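Local coordinates for protein Beta/alpha-amylase (Paenibacillus polymyxa, PDB 3VOC) that hydrolyses alpha-1,4-glucosidic linkages of starch, this chain being the secreted precursor's N-terminal beta-amylase domain, which releases maltose from non-reducing chain ends, at residues A[286-291]-A[333-338]; A[163-168]-A[279-284]. One frame throughout, in Å; residues are numbered along the deposited sequence.

Contact 1 (A[286-291]-A[333-338]); sequences QMNNPA and PNYSLP
Gln286 NE2 is gripped by three acceptors: Pro178 O, Pro333 O at 3.3 Å, and a bridging water, likewise 3.3 Å from NE2. The water in turn donates to Pro333 O at 2.6 Å. A bend at chi2 (-55°) carries the amide back to the segment 333-338. Behind it the backbones pair: Gln286 N points almost straight (174°) at Asn334 O, 2.8 Å away, and Met287 N gives a more bent bond to Tyr335 O. One face of the Tyr335 ring lies against the backbone at Asn289, whose CA sits over its centre in a CH-pi contact 3.6 Å from the centroid, while Pro290 CD packs against CZ. Asn288 OD1 comes in at the ring's edge, in plane, with its amide turned 78° from the ring; its ND2 is bonded to Gly330 O. At the far end Met287 SD rests 3.7 Å from Leu337 CB, the two chains crossing obliquely. The contact thus clasps two loops on the C-terminal side of the barrel: 286-291 runs between strand 275-279 and helix 295-300, which Gln286 and Met287 touch, and 333-338 leads from strand 318-321 into helix 338-352, with Leu337 at its N-cap position.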
# COMPACT_ATOMS: atom_id res chain seq x y z
N GLN A 286 -12.93 13.28 1.67
CA GLN A 286 -14.25 12.89 2.21
C GLN A 286 -14.22 12.42 3.67
O GLN A 286 -15.13 11.73 4.14
CB GLN A 286 -14.94 11.84 1.32
CG GLN A 286 -15.02 12.24 -0.16
CD GLN A 286 -15.70 13.60 -0.37
OE1 GLN A 286 -16.34 14.15 0.52
NE2 GLN A 286 -15.54 14.15 -1.57
N MET A 287 -13.18 12.82 4.41
CA MET A 287 -13.10 12.45 5.81
C MET A 287 -14.26 13.07 6.61
O MET A 287 -14.91 12.37 7.37
CB MET A 287 -11.74 12.85 6.42
CG MET A 287 -10.59 11.92 6.01
SD MET A 287 -9.00 12.57 6.58
CE MET A 287 -9.16 12.36 8.36
N ASN A 288 -14.50 14.37 6.42
CA ASN A 288 -15.53 15.06 7.20
C ASN A 288 -16.74 15.51 6.38
O ASN A 288 -17.44 16.44 6.77
CB ASN A 288 -14.93 16.25 7.98
CG ASN A 288 -14.33 17.28 7.06
OD1 ASN A 288 -13.63 16.93 6.11
ND2 ASN A 288 -14.58 18.56 7.34
N ASN A 289 -17.00 14.84 5.26
CA ASN A 289 -18.20 15.08 4.48
C ASN A 289 -19.42 14.72 5.34
O ASN A 289 -19.52 13.60 5.83
CB ASN A 289 -18.17 14.23 3.19
CG ASN A 289 -19.30 14.58 2.22
OD1 ASN A 289 -19.07 14.80 1.03
ND2 ASN A 289 -20.52 14.59 2.71
N PRO A 290 -20.35 15.67 5.54
CA PRO A 290 -21.49 15.38 6.42
C PRO A 290 -22.35 14.20 5.93
O PRO A 290 -22.87 13.43 6.75
CB PRO A 290 -22.29 16.69 6.42
CG PRO A 290 -21.87 17.41 5.17
CD PRO A 290 -20.42 17.02 4.95
N ALA A 291 -22.48 14.05 4.61
CA ALA A 291 -23.35 13.03 4.00
C ALA A 291 -22.67 11.67 3.82
O ALA A 291 -23.36 10.64 3.76
CB ALA A 291 -23.88 13.54 2.64
N PRO A 333 -15.40 21.09 -1.47
CA PRO A 333 -15.99 19.76 -1.58
C PRO A 333 -15.03 18.58 -1.31
O PRO A 333 -15.46 17.44 -1.39
CB PRO A 333 -16.46 19.72 -3.03
CG PRO A 333 -15.39 20.49 -3.77
CD PRO A 333 -14.87 21.55 -2.78
N ASN A 334 -13.76 18.85 -1.00
CA ASN A 334 -12.77 17.77 -0.86
C ASN A 334 -12.82 17.05 0.48
O ASN A 334 -12.47 15.85 0.58
CB ASN A 334 -11.35 18.30 -1.12
CG ASN A 334 -11.19 18.83 -2.53
OD1 ASN A 334 -11.96 18.48 -3.44
ND2 ASN A 334 -10.20 19.69 -2.74
N TYR A 335 -13.25 17.81 1.49
CA TYR A 335 -13.35 17.34 2.87
C TYR A 335 -12.09 16.57 3.26
O TYR A 335 -12.15 15.43 3.72
CB TYR A 335 -14.62 16.50 3.05
CG TYR A 335 -15.89 17.32 2.95
CD1 TYR A 335 -16.28 18.17 4.00
CD2 TYR A 335 -16.68 17.26 1.81
CE1 TYR A 335 -17.45 18.93 3.91
CE2 TYR A 335 -17.86 18.02 1.71
CZ TYR A 335 -18.24 18.83 2.77
OH TYR A 335 -19.39 19.59 2.68
N SER A 336 -10.95 17.23 3.08
CA SER A 336 -9.64 16.58 3.16
C SER A 336 -8.90 16.98 4.43
O SER A 336 -8.60 18.16 4.63
CB SER A 336 -8.81 16.94 1.92
OG SER A 336 -7.49 16.43 2.04
N LEU A 337 -8.58 16.01 5.27
CA LEU A 337 -7.88 16.27 6.53
C LEU A 337 -6.67 15.34 6.70
O LEU A 337 -6.62 14.58 7.67
CB LEU A 337 -8.86 16.14 7.70
CG LEU A 337 -10.00 17.16 7.77
CD1 LEU A 337 -11.10 16.70 8.73
CD2 LEU A 337 -9.46 18.56 8.15
N PRO A 338 -5.70 15.40 5.77
CA PRO A 338 -4.58 14.46 5.79
C PRO A 338 -3.70 14.59 7.01
O PRO A 338 -3.13 13.60 7.45
CB PRO A 338 -3.78 14.80 4.52
CG PRO A 338 -4.19 16.21 4.18
CD PRO A 338 -5.63 16.32 4.61
O HOH W 1 -17.81 16.46 -1.99

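Contact 2 (A[163-168]-A[279-284]); sequences ELRYPS and KISGLH
Glu163 OE1 takes two hydrogen bonds: Arg165 NE donates from 2.8 Å, and Ser281 OG donates from 2.9 Å. The two arrive differently. Arg165 meets the oxygen nearly along its C-O axis, with OE1 in the guanidinium plane and the N-H straight at 172°, whereas the serine hydroxyl comes from above the carboxylate plane. The other oxygen, OE2, accepts from a water 2.7 Å away, and this water is itself held by Gly282 N. An extended chain beyond CG (chi2 174°) carries the carboxylate across to the serine, whose OG is anti to its own backbone N. In the next shell, Arg165 adopts the crowded first torsion (chi1 63°), which folds its extended chain back beside Glu163, and NH1 is anchored on Tyr166 O at 3.0 Å. Leu164 N bonds to Lys279 O at 2.8 Å, nearly along the C=O axis, fixing the two backbones side by side. Farther out, Tyr302 OH bonds both Leu164 O and Ser281 N, and Lys279 NZ forms a salt bridge with Glu359, the probable proton acceptor. A glutamine in place of Glu163 removes the negative charge that pairs with Arg165 and the ionisable group itself, and would probably loosen the grip on the side chain and abolish its expected role as proton donor. Glu163 is the predicted proton donor of this family 14 barrel; the cationic arginine and the hydroxyl, both on OE1, would tend to stabilise its charged form and lower its pKa, so that any proton would more likely reside on OE2, the water-bound oxygen.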
# COMPACT_ATOMS: atom_id res chain seq x y z
N GLU A 163 -0.25 -0.69 -1.70
CA GLU A 163 -0.95 -0.37 -0.47
C GLU A 163 -1.94 -1.46 -0.09
O GLU A 163 -2.60 -2.03 -0.95
CB GLU A 163 -1.69 0.96 -0.64
CG GLU A 163 -0.73 2.12 -0.88
CD GLU A 163 -1.46 3.43 -1.21
OE1 GLU A 163 -2.64 3.40 -1.63
OE2 GLU A 163 -0.82 4.49 -1.03
N LEU A 164 -2.05 -1.74 1.20
CA LEU A 164 -3.05 -2.70 1.64
C LEU A 164 -4.43 -2.04 1.61
O LEU A 164 -4.87 -1.41 2.59
CB LEU A 164 -2.72 -3.25 3.04
CG LEU A 164 -3.66 -4.29 3.66
CD1 LEU A 164 -3.41 -5.69 3.09
CD2 LEU A 164 -3.49 -4.32 5.18
N ARG A 165 -5.10 -2.17 0.46
CA ARG A 165 -6.43 -1.60 0.27
C ARG A 165 -7.08 -2.26 -0.93
O ARG A 165 -6.43 -3.02 -1.66
CB ARG A 165 -6.36 -0.08 0.06
CG ARG A 165 -5.60 0.35 -1.21
CD ARG A 165 -5.92 1.80 -1.55
NE ARG A 165 -5.07 2.35 -2.62
CZ ARG A 165 -5.37 2.32 -3.91
NH1 ARG A 165 -6.49 1.74 -4.35
NH2 ARG A 165 -4.53 2.88 -4.79
N TYR A 166 -8.36 -1.97 -1.13
CA TYR A 166 -9.07 -2.31 -2.35
C TYR A 166 -8.78 -1.27 -3.42
O TYR A 166 -8.38 -0.17 -3.08
CB TYR A 166 -10.57 -2.34 -2.09
CG TYR A 166 -10.98 -3.51 -1.23
CD1 TYR A 166 -11.23 -4.77 -1.80
CD2 TYR A 166 -11.13 -3.37 0.16
CE1 TYR A 166 -11.61 -5.86 -1.02
CE2 TYR A 166 -11.50 -4.46 0.96
CZ TYR A 166 -11.74 -5.70 0.35
OH TYR A 166 -12.14 -6.78 1.11
N PRO A 167 -8.98 -1.61 -4.71
CA PRO A 167 -8.76 -0.65 -5.80
C PRO A 167 -9.97 0.28 -5.95
O PRO A 167 -10.62 0.33 -7.00
CB PRO A 167 -8.62 -1.55 -7.02
CG PRO A 167 -9.55 -2.71 -6.72
CD PRO A 167 -9.31 -2.96 -5.24
N SER A 168 -10.24 1.03 -4.89
CA SER A 168 -11.53 1.69 -4.71
C SER A 168 -11.66 2.98 -5.50
O SER A 168 -12.77 3.41 -5.79
CB SER A 168 -11.76 1.97 -3.23
OG SER A 168 -10.68 2.73 -2.71
N LYS A 279 2.23 -1.03 3.66
CA LYS A 279 1.73 0.34 3.63
C LYS A 279 0.22 0.43 3.71
O LYS A 279 -0.51 -0.31 3.04
CB LYS A 279 2.22 1.05 2.36
CG LYS A 279 3.73 0.85 2.10
CD LYS A 279 4.26 1.59 0.85
CE LYS A 279 5.79 1.39 0.72
NZ LYS A 279 6.43 2.27 -0.31
N ILE A 280 -0.24 1.36 4.55
CA ILE A 280 -1.65 1.73 4.58
C ILE A 280 -1.81 2.99 3.74
O ILE A 280 -0.99 3.91 3.83
CB ILE A 280 -2.14 1.92 6.04
CG1 ILE A 280 -2.16 0.56 6.77
CG2 ILE A 280 -3.56 2.58 6.10
CD1 ILE A 280 -2.62 0.66 8.26
N SER A 281 -2.85 3.00 2.90
CA SER A 281 -3.16 4.12 2.03
C SER A 281 -3.59 5.34 2.83
O SER A 281 -4.25 5.19 3.87
CB SER A 281 -4.32 3.71 1.11
OG SER A 281 -4.55 4.69 0.09
N GLY A 282 -3.28 6.52 2.32
CA GLY A 282 -3.76 7.77 2.92
C GLY A 282 -4.99 8.26 2.18
O GLY A 282 -4.88 9.02 1.21
N LEU A 283 -6.17 7.84 2.64
CA LEU A 283 -7.42 8.14 1.95
C LEU A 283 -8.06 9.35 2.64
O LEU A 283 -9.08 9.24 3.33
CB LEU A 283 -8.31 6.89 1.92
CG LEU A 283 -7.68 5.68 1.19
CD1 LEU A 283 -8.52 4.43 1.40
CD2 LEU A 283 -7.55 5.98 -0.33
N HIS A 284 -7.40 10.49 2.45
CA HIS A 284 -7.58 11.69 3.25
C HIS A 284 -8.78 12.55 2.85
O HIS A 284 -9.11 13.51 3.55
CB HIS A 284 -6.29 12.55 3.21
CG HIS A 284 -5.89 12.98 1.83
ND1 HIS A 284 -6.47 14.05 1.18
CD2 HIS A 284 -4.96 12.48 0.98
CE1 HIS A 284 -5.93 14.18 -0.02
NE2 HIS A 284 -5.01 13.24 -0.17
O HOH W 2 -2.04 6.74 -0.20

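Along the chain the segments come in the order 163-168, 279-284, 286-291 and 333-338, so contact 2 closes before contact 1 opens, and their centres lie 16 Å apart. Both are built from loops that follow strands of the eight-stranded parallel barrel of the glycosyl hydrolase family 14 domain, and they share the loop after strand 275-279: its start faces the loop after strand 153-156, its continuation the loop after strand 318-321. They meet at His284, which probably binds substrate: Ser336 OG lies 2.7 Å from its ND1, and Leu337 N probably bonds to its O. Contact 2 is buried near the chain centre, contact 1 only partly buried farther out, so the shared loop runs from beside the predicted proton donor outward to 333-338.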